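PDB 4Z48: uncharacterized protein from Desulfovibrio piger ATCC 29098, which is of unknown function but carries a LolA-like domain related to outer-membrane lipoprotein-sorting proteins, which suggests a role in handling lipids or lipoproteins. Local coordinates for residues K191-S196 / T208-E213. Residues are numbered along the deposited sequence; the frame is centred on the assembly and turned at random.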
loop_
_atom_site.group_PDB
_atom_site.type_symbol
_atom_site.label_atom_id
_atom_site.label_comp_id
_atom_site.label_asym_id
_atom_site.label_seq_id
_atom_site.Cartn_x
_atom_site.Cartn_y
_atom_site.Cartn_z
ATOM N N LYS A 191 -6.915 -10.854 5.716
ATOM C CA LYS A 191 -5.869 -10.847 4.698
ATOM C C LYS A 191 -4.545 -11.260 5.268
ATOM O O LYS A 191 -4.196 -10.897 6.412
ATOM C CB LYS A 191 -5.697 -9.466 4.013
ATOM C CG LYS A 191 -6.888 -8.825 3.450
ATOM C CD LYS A 191 -6.489 -7.766 2.475
ATOM C CE LYS A 191 -7.760 -7.153 2.019
ATOM N NZ LYS A 191 -7.523 -6.069 1.065
ATOM N N LYS A 192 -3.779 -12.000 4.457
ATOM C CA LYS A 192 -2.398 -12.400 4.771
ATOM C C LYS A 192 -1.498 -11.786 3.689
ATOM O O LYS A 192 -1.733 -12.014 2.508
ATOM C CB LYS A 192 -2.217 -13.942 4.841
ATOM C CG LYS A 192 -2.957 -14.644 5.967
ATOM C CD LYS A 192 -2.317 -16.012 6.238
ATOM C CE LYS A 192 -3.279 -17.180 6.105
ATOM N NZ LYS A 192 -2.708 -18.460 6.638
ATOM N N LEU A 193 -0.523 -10.972 4.096
ATOM C CA LEU A 193 0.406 -10.316 3.178
ATOM C C LEU A 193 1.791 -10.884 3.349
ATOM O O LEU A 193 2.222 -11.132 4.478
ATOM C CB LEU A 193 0.438 -8.806 3.390
ATOM C CG LEU A 193 -0.820 -7.988 3.049
ATOM C CD1 LEU A 193 -1.930 -8.210 4.081
ATOM C CD2 LEU A 193 -0.481 -6.500 3.042
ATOM N N PHE A 194 2.463 -11.126 2.214
ATOM C CA PHE A 194 3.829 -11.623 2.144
ATOM C C PHE A 194 4.605 -10.678 1.287
ATOM O O PHE A 194 4.289 -10.505 0.112
ATOM C CB PHE A 194 3.884 -13.054 1.573
ATOM C CG PHE A 194 3.069 -14.071 2.338
ATOM C CD1 PHE A 194 1.720 -14.269 2.046
ATOM C CD2 PHE A 194 3.639 -14.810 3.371
ATOM C CE1 PHE A 194 0.970 -15.214 2.740
ATOM C CE2 PHE A 194 2.883 -15.757 4.070
ATOM C CZ PHE A 194 1.549 -15.946 3.751
ATOM N N PHE A 195 5.605 -10.038 1.870
ATOM C CA PHE A 195 6.478 -9.101 1.188
ATOM C C PHE A 195 7.687 -9.990 0.823
ATOM O O PHE A 195 8.671 -10.065 1.547
ATOM C CB PHE A 195 6.740 -7.896 2.137
ATOM C CG PHE A 195 5.497 -7.170 2.633
ATOM C CD1 PHE A 195 4.773 -7.651 3.731
ATOM C CD2 PHE A 195 5.097 -5.966 2.060
ATOM C CE1 PHE A 195 3.623 -6.980 4.202
ATOM C CE2 PHE A 195 3.962 -5.282 2.545
ATOM C CZ PHE A 195 3.216 -5.811 3.595
ATOM N N SER A 196 7.511 -10.783 -0.240
ATOM C CA SER A 196 8.362 -11.888 -0.667
ATOM C C SER A 196 9.693 -11.498 -1.335
ATOM O O SER A 196 10.523 -12.384 -1.610
ATOM C CB SER A 196 7.581 -12.827 -1.580
ATOM O OG SER A 196 6.948 -12.134 -2.656
ATOM N N THR A 208 9.549 -5.319 -3.631
ATOM C CA THR A 208 9.352 -5.373 -5.079
ATOM C C THR A 208 8.581 -6.601 -5.487
ATOM O O THR A 208 8.411 -6.851 -6.674
ATOM C CB THR A 208 10.705 -5.305 -5.851
ATOM O OG1 THR A 208 11.498 -6.449 -5.565
ATOM C CG2 THR A 208 11.478 -4.027 -5.605
ATOM N N GLN A 209 8.074 -7.360 -4.513
ATOM C CA GLN A 209 7.217 -8.489 -4.817
ATOM C C GLN A 209 6.329 -8.732 -3.601
ATOM O O GLN A 209 6.779 -8.610 -2.464
ATOM C CB GLN A 209 8.012 -9.728 -5.226
ATOM C CG GLN A 209 7.117 -10.872 -5.713
ATOM C CD GLN A 209 7.907 -12.147 -5.846
ATOM O OE1 GLN A 209 8.221 -12.818 -4.851
ATOM N NE2 GLN A 209 8.199 -12.542 -7.077
HETATM N N MSE A 210 5.060 -9.011 -3.858
HETATM C CA MSE A 210 4.081 -9.244 -2.811
HETATM C C MSE A 210 3.100 -10.337 -3.162
HETATM O O MSE A 210 2.667 -10.440 -4.311
HETATM C CB MSE A 210 3.283 -7.968 -2.601
HETATM C CG MSE A 210 3.882 -6.969 -1.655
HETATM SE SE MSE A 210 2.388 -5.790 -1.319
HETATM C CE MSE A 210 1.662 -6.724 0.191
ATOM N N ARG A 211 2.703 -11.121 -2.165
ATOM C CA ARG A 211 1.600 -12.073 -2.304
ATOM C C ARG A 211 0.533 -11.628 -1.277
ATOM O O ARG A 211 0.858 -11.392 -0.107
ATOM C CB ARG A 211 2.075 -13.536 -2.135
ATOM C CG ARG A 211 0.933 -14.541 -2.239
ATOM C CD ARG A 211 1.466 -15.904 -1.914
ATOM N NE ARG A 211 0.401 -16.888 -1.833
ATOM C CZ ARG A 211 0.146 -17.815 -2.749
ATOM N NH1 ARG A 211 0.890 -17.899 -3.848
ATOM N NH2 ARG A 211 -0.852 -18.668 -2.575
ATOM N N VAL A 212 -0.722 -11.401 -1.729
ATOM C CA VAL A 212 -1.797 -10.982 -0.838
ATOM C C VAL A 212 -2.898 -12.026 -0.940
ATOM O O VAL A 212 -3.407 -12.267 -2.033
ATOM C CB VAL A 212 -2.315 -9.555 -1.176
ATOM C CG1 VAL A 212 -3.413 -9.126 -0.208
ATOM C CG2 VAL A 212 -1.164 -8.537 -1.196
ATOM N N GLU A 213 -3.244 -12.657 0.178
ATOM C CA GLU A 213 -4.216 -13.727 0.252
ATOM C C GLU A 213 -5.447 -13.309 1.041
ATOM O O GLU A 213 -5.346 -12.650 2.069
ATOM C CB GLU A 213 -3.598 -14.975 0.930
ATOM C CG GLU A 213 -2.387 -15.608 0.255
ATOM C CD GLU A 213 -1.710 -16.713 1.060
ATOM O OE1 GLU A 213 -2.177 -17.022 2.182
ATOM O OE2 GLU A 213 -0.736 -17.309 0.549
HETATM O O HOH W 1 10.688 -13.892 -4.630
#
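Gln209 OE1 is gripped by two hydrogen bonds: Ser196 OG donates to it across the strands at 2.6 Å, meeting a lone pair in the carbonyl plane, and a water donates at 2.7 Å to the same OE1. Ser196 OG reaches it from the crowded position between backbone N and carbonyl carbon (chi1 52°), while Gln209 stretches out with CG anti to its backbone N. Its NE2 is tied to Asp224 on the next strand, so both ends of the amide are fixed.

Four backbone bonds hold the strands antiparallel, paired at Lys192–Glu213 and Phe194–Arg211; Phe194 N to Arg211 O, at 2.8 Å, runs nearly along the C=O axis. On the side of the sheet that carries these four residues, Arg211 NE donates to the anti lone pair of Glu213 OE2 (2.7 Å), nearly in the guanidinium plane, a salt bridge within one strand. That carboxylate crosses the Phe194 ring obliquely, with OE2 3.5 Å from CE1 and the planes 54° apart. Phe220 adds a cation-pi contact to Arg211.

On the opposite face, Leu193, Phe195 and Met210 pack their apolar side chains together. Met210, a selenomethionine bent at chi3 (90°), lays CE over the Phe195 ring, 4.0 Å from its centroid, a CH-pi contact beside an oblique Met-aromatic approach of SE. The same CE lies 3.6 Å from Leu193 CD2. Backbone pairing and cross-strand side-chain contacts join strands 189-201 and 204-214 as a beta hairpin within the antiparallel strand array of the LolA-like fold.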